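Local coordinates for protein alpha-galactosidase (Thermus thermophilus, PDB 6LCJ) that probably hydrolyses alpha-galactosides, as a hexameric glycosidase of the GH36 family built on a TIM barrel, at residues R161-W166 with F188-F193; F193-G198 with A230-A235; R214-L219 with W296-L301. All coordinates share one frame; numbering follows the deposited sequence.

All three contacts belong to one TIM barrel. Contact 1 pairs strands 161-164 and 192-195, and contact 2 carries the sheet on from 192-195 to 229-234; they share Phe193, and their centres are about 11 Å apart. Contact 3 sets helix 216-224 against the chain entering strand 298-303, the next strand in the sheet, with its centre about 9 Å from that of contact 2 and about 15 Å from that of contact 1. Ile195 and Leu219 meet between contacts 2 and 3. Barrels of this kind carry their active site at the C-terminal strand ends, where the Asp196, Asp197 and Trp233 group of contact 2 lies, consistent with a place in the sugar pocket.

Contact 1 (R161-W166 with F188-F193); sequences RVWCSW and FSFEVF
The backbone bonds set a parallel register, Val162 against Val192 and Trp163 against Phe193. Trp163 N donates to Val192 O at 2.8 Å, nearly along the C=O axis. Arg161 O is gripped twice: Val192 N approaches in the carbonyl plane at 3.0 Å, Glu191 N from above that plane at 2.8 Å.

The charged groups gather around Arg161, whose chain bends at chi3. Arg161 NE points straight at Ser189 O (2.8 Å, 171° at the hydrogen), close to the guanidinium plane, while a water links NH2 to Phe190 O. The Glu191 carboxylate lies flat over one guanidinium face, the planes 3° apart, so the long salt bridge from Arg161 NH1 to Glu191 OE1 (3.8 Å) is a matter of charge alone. Glu191 OE1 offers its anti lone pair to Arg161 N at 2.9 Å in a bent bond and also pairs with Arg158; its charge is likely to offset the repulsion between the two arginines.

Three rings form an aromatic cluster. Trp163 turns the edge of its five-membered ring to the face of Phe190, planes at 81°, and its CB sits over the centre of that face. On Phe193 the indole lies nearly parallel but slid aside, Trp163 CE3 reaching Phe193 CE2 at 3.4 Å; Trp163 NE1 bonds to Asp435 O. Val162 and Val192 lie side by side on the other face of the sheet.

Around this pair, helix 175-185 packs on the rings through Val181, Leu182 and Val185, Leu452 of helix 442-453 touches Arg161 and Phe190, and strand 431-433 pairs with 161-164.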
# COMPACT_ATOMS: atom_id res chain seq x y z
N ARG E 161 -13.49 53.21 18.19
CA ARG E 161 -14.49 52.94 17.17
C ARG E 161 -13.80 53.15 15.83
O ARG E 161 -13.25 54.22 15.57
CB ARG E 161 -15.71 53.85 17.36
CG ARG E 161 -16.31 53.68 18.74
CD ARG E 161 -17.63 54.45 18.90
NE ARG E 161 -17.43 55.89 18.83
CZ ARG E 161 -17.21 56.65 19.89
NH1 ARG E 161 -17.17 56.11 21.09
NH2 ARG E 161 -17.02 57.96 19.75
N VAL E 162 -13.80 52.11 15.00
CA VAL E 162 -12.91 52.03 13.85
C VAL E 162 -13.73 51.86 12.59
O VAL E 162 -14.64 51.02 12.56
CB VAL E 162 -11.91 50.86 13.98
CG1 VAL E 162 -10.99 50.82 12.74
CG2 VAL E 162 -11.12 50.95 15.28
N TRP E 163 -13.41 52.63 11.56
CA TRP E 163 -13.82 52.29 10.20
C TRP E 163 -12.64 51.59 9.53
O TRP E 163 -11.50 52.08 9.60
CB TRP E 163 -14.27 53.52 9.40
CG TRP E 163 -14.91 53.07 8.11
CD1 TRP E 163 -16.22 52.75 7.91
CD2 TRP E 163 -14.24 52.81 6.88
NE1 TRP E 163 -16.41 52.33 6.62
CE2 TRP E 163 -15.21 52.35 5.96
CE3 TRP E 163 -12.91 52.93 6.45
CZ2 TRP E 163 -14.90 52.03 4.64
CZ3 TRP E 163 -12.60 52.61 5.13
CH2 TRP E 163 -13.59 52.16 4.25
N CYS E 164 -12.91 50.46 8.88
CA CYS E 164 -11.87 49.57 8.35
C CYS E 164 -12.17 49.30 6.87
O CYS E 164 -13.32 49.08 6.50
CB CYS E 164 -11.84 48.25 9.17
SG CYS E 164 -10.81 46.90 8.55
N SER E 165 -11.14 49.32 6.03
CA SER E 165 -11.41 49.16 4.60
C SER E 165 -11.57 47.71 4.15
O SER E 165 -12.01 47.48 3.02
CB SER E 165 -10.28 49.80 3.76
OG SER E 165 -9.02 49.22 4.04
N TRP E 166 -11.23 46.73 4.99
CA TRP E 166 -11.02 45.39 4.46
C TRP E 166 -12.33 44.76 3.98
O TRP E 166 -12.40 44.21 2.87
CB TRP E 166 -10.35 44.49 5.51
CG TRP E 166 -10.18 43.09 5.00
CD1 TRP E 166 -10.84 41.97 5.43
CD2 TRP E 166 -9.33 42.66 3.92
NE1 TRP E 166 -10.44 40.88 4.70
CE2 TRP E 166 -9.52 41.26 3.77
CE3 TRP E 166 -8.44 43.31 3.06
CZ2 TRP E 166 -8.84 40.52 2.81
CZ3 TRP E 166 -7.77 42.56 2.11
CH2 TRP E 166 -7.97 41.19 1.99
N PHE E 188 -19.63 60.38 10.71
CA PHE E 188 -20.10 59.45 11.73
C PHE E 188 -19.20 59.49 12.96
O PHE E 188 -18.07 59.97 12.91
CB PHE E 188 -20.15 58.02 11.16
CG PHE E 188 -21.24 57.81 10.14
CD1 PHE E 188 -21.06 58.22 8.82
CD2 PHE E 188 -22.45 57.24 10.51
CE1 PHE E 188 -22.07 58.03 7.89
CE2 PHE E 188 -23.48 57.06 9.58
CZ PHE E 188 -23.29 57.45 8.27
N SER E 189 -19.69 58.93 14.06
CA SER E 189 -18.94 58.97 15.31
C SER E 189 -17.84 57.92 15.37
O SER E 189 -17.79 57.13 16.31
CB SER E 189 -19.89 58.78 16.49
OG SER E 189 -20.70 59.91 16.70
N PHE E 190 -16.96 57.89 14.37
CA PHE E 190 -15.79 57.02 14.42
C PHE E 190 -14.63 57.76 15.07
O PHE E 190 -14.60 58.98 15.15
CB PHE E 190 -15.38 56.57 13.01
CG PHE E 190 -16.30 55.57 12.40
CD1 PHE E 190 -16.32 54.26 12.84
CD2 PHE E 190 -17.17 55.95 11.36
CE1 PHE E 190 -17.19 53.32 12.26
CE2 PHE E 190 -18.04 55.02 10.78
CZ PHE E 190 -18.06 53.70 11.23
N GLU E 191 -13.66 56.98 15.55
CA GLU E 191 -12.43 57.54 16.09
C GLU E 191 -11.18 57.17 15.30
O GLU E 191 -10.16 57.85 15.45
CB GLU E 191 -12.24 57.10 17.55
CG GLU E 191 -13.56 56.80 18.24
CD GLU E 191 -13.41 56.52 19.71
OE1 GLU E 191 -13.59 55.36 20.13
OE2 GLU E 191 -13.13 57.48 20.46
N VAL E 192 -11.23 56.12 14.48
CA VAL E 192 -10.09 55.63 13.72
C VAL E 192 -10.55 55.33 12.30
O VAL E 192 -11.60 54.72 12.10
CB VAL E 192 -9.47 54.36 14.35
CG1 VAL E 192 -8.17 53.97 13.64
CG2 VAL E 192 -9.24 54.53 15.84
N PHE E 193 -9.76 55.75 11.31
CA PHE E 193 -9.96 55.38 9.91
C PHE E 193 -8.77 54.51 9.52
O PHE E 193 -7.64 55.01 9.42
CB PHE E 193 -10.05 56.62 9.04
CG PHE E 193 -10.41 56.33 7.61
CD1 PHE E 193 -9.45 55.96 6.70
CD2 PHE E 193 -11.73 56.45 7.18
CE1 PHE E 193 -9.78 55.70 5.37
CE2 PHE E 193 -12.07 56.19 5.85
CZ PHE E 193 -11.09 55.82 4.95
O HOH W 1 -16.40 60.10 17.44

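Contact 2 (F193-G198 with A230-A235); sequences FQIDDG and AGLWFA
This is a buried pairing of adjacent parallel barrel strands that runs on, at their C-terminal ends, into two acids laid over one face of an indole. Gly231 N donates to Phe193 O at 2.9 Å, and Gly231 O accepts from Ile195 N at 2.7 Å, both donors lying above the carbonyl planes. Gly231 and Gln194 come so close, 3.8 Å between their CA atoms, that a side chain on Gly231 would collide with Gln194 CG. On the face carrying Ile195 and Leu232, Ile195 CB meets Leu232 CD1.

In a TIM barrel the active site lies at these strand ends, and the polar groups here are held by several bonds. Gln194, its CG anti to the backbone N and its chain bent at chi2, sends NE2 in its amide plane to the anti lone pair of Asp196 OD2 at 2.9 Å; Lys302 forms a salt bridge to the same oxygen. Asp196 OD1 lies over one face of the Trp233 ring, offset toward its rim, and takes Asp197 N, 2.8 Å away, from above the carboxylate plane. Beside it on that face, Asp197 CB stands 3.7 Å from the centroid of the six-membered ring of Trp233, a CH-pi contact. Gln200 and Trp268 hold the Asp197 carboxylate, and Asp304 accepts from Trp233 NE1.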
# COMPACT_ATOMS: atom_id res chain seq x y z
N PHE E 193 -9.76 55.75 11.31
CA PHE E 193 -9.96 55.38 9.91
C PHE E 193 -8.77 54.51 9.52
O PHE E 193 -7.64 55.01 9.42
CB PHE E 193 -10.05 56.62 9.04
CG PHE E 193 -10.41 56.33 7.61
CD1 PHE E 193 -9.45 55.96 6.70
CD2 PHE E 193 -11.73 56.45 7.18
CE1 PHE E 193 -9.78 55.70 5.37
CE2 PHE E 193 -12.07 56.19 5.85
CZ PHE E 193 -11.09 55.82 4.95
N GLN E 194 -9.00 53.21 9.33
CA GLN E 194 -7.92 52.23 9.23
C GLN E 194 -7.82 51.67 7.82
O GLN E 194 -8.77 51.07 7.32
CB GLN E 194 -8.10 51.11 10.24
CG GLN E 194 -6.89 50.16 10.32
CD GLN E 194 -7.29 48.73 10.03
OE1 GLN E 194 -8.17 48.17 10.70
NE2 GLN E 194 -6.67 48.13 9.01
N ILE E 195 -6.66 51.86 7.19
CA ILE E 195 -6.35 51.30 5.87
C ILE E 195 -5.83 49.88 6.05
O ILE E 195 -4.87 49.65 6.79
CB ILE E 195 -5.31 52.17 5.14
CG1 ILE E 195 -5.88 53.55 4.88
CG2 ILE E 195 -4.90 51.55 3.82
CD1 ILE E 195 -4.86 54.59 5.05
N ASP E 196 -6.45 48.93 5.36
CA ASP E 196 -6.09 47.54 5.55
C ASP E 196 -5.20 47.05 4.41
O ASP E 196 -4.49 47.84 3.76
CB ASP E 196 -7.37 46.70 5.69
CG ASP E 196 -7.16 45.46 6.54
OD1 ASP E 196 -6.91 44.36 5.96
OD2 ASP E 196 -7.28 45.57 7.79
N ASP E 197 -5.22 45.75 4.17
CA ASP E 197 -4.43 45.13 3.12
C ASP E 197 -4.77 45.75 1.77
O ASP E 197 -5.93 45.99 1.47
CB ASP E 197 -4.70 43.62 3.14
CG ASP E 197 -3.86 42.83 2.16
OD1 ASP E 197 -2.86 43.34 1.62
OD2 ASP E 197 -4.21 41.65 1.95
N GLY E 198 -3.73 46.06 0.99
CA GLY E 198 -3.90 46.62 -0.33
C GLY E 198 -3.13 47.90 -0.62
O GLY E 198 -3.08 48.35 -1.77
N ALA E 230 -5.44 57.75 12.40
CA ALA E 230 -5.15 56.99 11.19
C ALA E 230 -4.64 55.59 11.55
O ALA E 230 -3.79 55.44 12.44
CB ALA E 230 -4.12 57.73 10.34
N GLY E 231 -5.16 54.58 10.87
CA GLY E 231 -4.83 53.19 11.15
C GLY E 231 -4.25 52.52 9.92
O GLY E 231 -4.68 52.80 8.80
N LEU E 232 -3.27 51.63 10.14
CA LEU E 232 -2.61 50.93 9.05
C LEU E 232 -2.38 49.47 9.42
O LEU E 232 -2.19 49.13 10.60
CB LEU E 232 -1.28 51.63 8.69
CG LEU E 232 -0.53 51.29 7.39
CD1 LEU E 232 -1.32 51.67 6.15
CD2 LEU E 232 0.81 52.01 7.38
N TRP E 233 -2.38 48.62 8.40
CA TRP E 233 -2.30 47.16 8.50
C TRP E 233 -0.94 46.66 8.03
O TRP E 233 -0.46 47.06 6.97
CB TRP E 233 -3.40 46.53 7.62
CG TRP E 233 -3.40 45.03 7.48
CD1 TRP E 233 -4.12 44.14 8.22
CD2 TRP E 233 -2.69 44.25 6.51
NE1 TRP E 233 -3.90 42.86 7.78
CE2 TRP E 233 -3.02 42.90 6.73
CE3 TRP E 233 -1.80 44.56 5.47
CZ2 TRP E 233 -2.49 41.86 5.96
CZ3 TRP E 233 -1.27 43.52 4.71
CH2 TRP E 233 -1.62 42.19 4.96
N PHE E 234 -0.33 45.74 8.80
CA PHE E 234 0.87 45.03 8.37
C PHE E 234 0.73 43.54 8.65
O PHE E 234 -0.02 43.12 9.53
CB PHE E 234 2.14 45.52 9.08
CG PHE E 234 2.42 46.97 8.90
CD1 PHE E 234 1.88 47.90 9.78
CD2 PHE E 234 3.23 47.41 7.87
CE1 PHE E 234 2.13 49.25 9.62
CE2 PHE E 234 3.49 48.76 7.69
CZ PHE E 234 2.94 49.68 8.58
N ALA E 235 1.50 42.73 7.91
CA ALA E 235 1.75 41.32 8.22
C ALA E 235 3.27 41.18 8.34
O ALA E 235 3.93 40.66 7.44
CB ALA E 235 1.19 40.37 7.16

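Contact 3 (R214-L219 with W296-L301); sequences RGMAFL and WGYDYL
The tight part lies where the first turn of helix 216-224 meets the ring of Tyr298. Tyr298 OH donates to Met216 O at 2.8 Å, coming from above the carbonyl plane, while the carbonyl oxygen sits at the edge of the phenol ring. Met216 CG is anti to the carbonyl carbon, and bends at chi2 and chi3 (-49° and -65°) curl the chain so that CE comes within 3.4 Å of Tyr298 OH. Leu219 CB touches the same hydroxyl, and Leu232 of strand 229-234 packs on both Met216 and Tyr298. An alanine in place of Tyr298 would lose the bond to Met216 O and the ring, and would probably loosen the start of the helix against the sheet.

The side nearer solvent is carried by Trp296, which, like Ala217, is partly exposed, and no conventional hydrogen bond crosses it. Buried Met216 bridges the two parts: its CB lies over the six-membered ring of Trp296, 4.0 Å from the centroid, in a CH-pi contact. Ala217 CB meets Trp296 CD1 at 3.8 Å, and a CA-H...O contact joins Ala217 CA to Trp296 O at 3.3 Å.

Gly297, with positive phi, closes helix 280-296 in a Schellman motif and turns the chain into strand 298-303, the alpha-to-beta return of a TIM barrel, with the neighbouring outer helix packed against it.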
# COMPACT_ATOMS: atom_id res chain seq x y z
N ARG E 214 0.64 59.74 -3.56
CA ARG E 214 1.17 60.77 -2.67
C ARG E 214 1.75 60.20 -1.38
O ARG E 214 2.20 60.97 -0.53
CB ARG E 214 0.09 61.82 -2.35
CG ARG E 214 -0.06 62.87 -3.46
CD ARG E 214 -1.34 63.69 -3.33
NE ARG E 214 -2.51 62.91 -3.68
CZ ARG E 214 -3.77 63.35 -3.64
NH1 ARG E 214 -4.02 64.60 -3.26
NH2 ARG E 214 -4.77 62.54 -3.97
N GLY E 215 1.76 58.88 -1.21
CA GLY E 215 2.41 58.28 -0.06
C GLY E 215 1.51 58.20 1.16
O GLY E 215 0.50 58.89 1.28
N MET E 216 1.93 57.35 2.10
CA MET E 216 1.06 57.02 3.23
C MET E 216 1.01 58.14 4.25
O MET E 216 0.00 58.27 4.96
CB MET E 216 1.50 55.71 3.88
CG MET E 216 1.54 54.53 2.93
SD MET E 216 0.04 54.32 1.93
CE MET E 216 -1.18 53.94 3.20
N ALA E 217 2.05 58.95 4.36
CA ALA E 217 2.02 60.02 5.36
C ALA E 217 1.01 61.09 4.99
O ALA E 217 0.43 61.72 5.87
CB ALA E 217 3.41 60.63 5.53
N PHE E 218 0.78 61.29 3.69
CA PHE E 218 -0.21 62.26 3.23
C PHE E 218 -1.62 61.81 3.59
O PHE E 218 -2.41 62.57 4.17
CB PHE E 218 -0.07 62.45 1.72
CG PHE E 218 -1.28 63.02 1.07
CD1 PHE E 218 -1.55 64.38 1.15
CD2 PHE E 218 -2.15 62.20 0.36
CE1 PHE E 218 -2.68 64.92 0.54
CE2 PHE E 218 -3.28 62.73 -0.26
CZ PHE E 218 -3.54 64.10 -0.16
N LEU E 219 -1.96 60.56 3.24
CA LEU E 219 -3.24 59.97 3.61
C LEU E 219 -3.53 60.12 5.10
O LEU E 219 -4.65 60.47 5.49
CB LEU E 219 -3.24 58.49 3.23
CG LEU E 219 -4.55 57.86 2.80
CD1 LEU E 219 -5.26 58.73 1.79
CD2 LEU E 219 -4.23 56.50 2.22
N TRP E 296 4.87 58.19 10.01
CA TRP E 296 3.94 58.53 8.94
C TRP E 296 2.68 59.21 9.45
O TRP E 296 1.97 59.83 8.65
CB TRP E 296 3.55 57.26 8.19
CG TRP E 296 4.52 56.88 7.14
CD1 TRP E 296 5.51 57.64 6.63
CD2 TRP E 296 4.57 55.62 6.45
NE1 TRP E 296 6.20 56.94 5.67
CE2 TRP E 296 5.64 55.70 5.53
CE3 TRP E 296 3.82 54.44 6.51
CZ2 TRP E 296 5.98 54.64 4.69
CZ3 TRP E 296 4.16 53.39 5.68
CH2 TRP E 296 5.24 53.50 4.78
N GLY E 297 2.36 59.10 10.74
CA GLY E 297 1.13 59.65 11.28
C GLY E 297 0.13 58.62 11.79
O GLY E 297 -0.87 59.03 12.41
N TYR E 298 0.36 57.33 11.57
CA TYR E 298 -0.55 56.30 12.07
C TYR E 298 -0.21 55.94 13.50
O TYR E 298 0.95 55.66 13.81
CB TYR E 298 -0.47 55.05 11.19
CG TYR E 298 -0.78 55.34 9.74
CD1 TYR E 298 0.20 55.83 8.89
CD2 TYR E 298 -2.05 55.15 9.24
CE1 TYR E 298 -0.08 56.11 7.58
CE2 TYR E 298 -2.34 55.42 7.92
CZ TYR E 298 -1.36 55.90 7.10
OH TYR E 298 -1.64 56.17 5.79
N ASP E 299 -1.22 55.93 14.39
CA ASP E 299 -1.03 55.46 15.76
C ASP E 299 -2.01 54.35 16.15
O ASP E 299 -2.17 54.06 17.34
CB ASP E 299 -1.12 56.63 16.74
CG ASP E 299 -2.47 57.32 16.69
OD1 ASP E 299 -3.19 57.17 15.68
OD2 ASP E 299 -2.81 58.02 17.67
N TYR E 300 -2.68 53.75 15.17
CA TYR E 300 -3.46 52.54 15.35
C TYR E 300 -2.96 51.54 14.31
O TYR E 300 -2.99 51.83 13.12
CB TYR E 300 -4.97 52.83 15.20
CG TYR E 300 -5.92 51.65 15.35
CD1 TYR E 300 -6.00 50.66 14.38
CD2 TYR E 300 -6.76 51.56 16.46
CE1 TYR E 300 -6.88 49.60 14.52
CE2 TYR E 300 -7.65 50.50 16.60
CZ TYR E 300 -7.70 49.53 15.63
OH TYR E 300 -8.57 48.47 15.77
N LEU E 301 -2.44 50.41 14.76
CA LEU E 301 -1.80 49.45 13.86
C LEU E 301 -2.45 48.09 13.99
O LEU E 301 -2.64 47.58 15.10
CB LEU E 301 -0.30 49.34 14.16
CG LEU E 301 0.47 50.65 14.05
CD1 LEU E 301 1.95 50.42 14.43
CD2 LEU E 301 0.33 51.21 12.63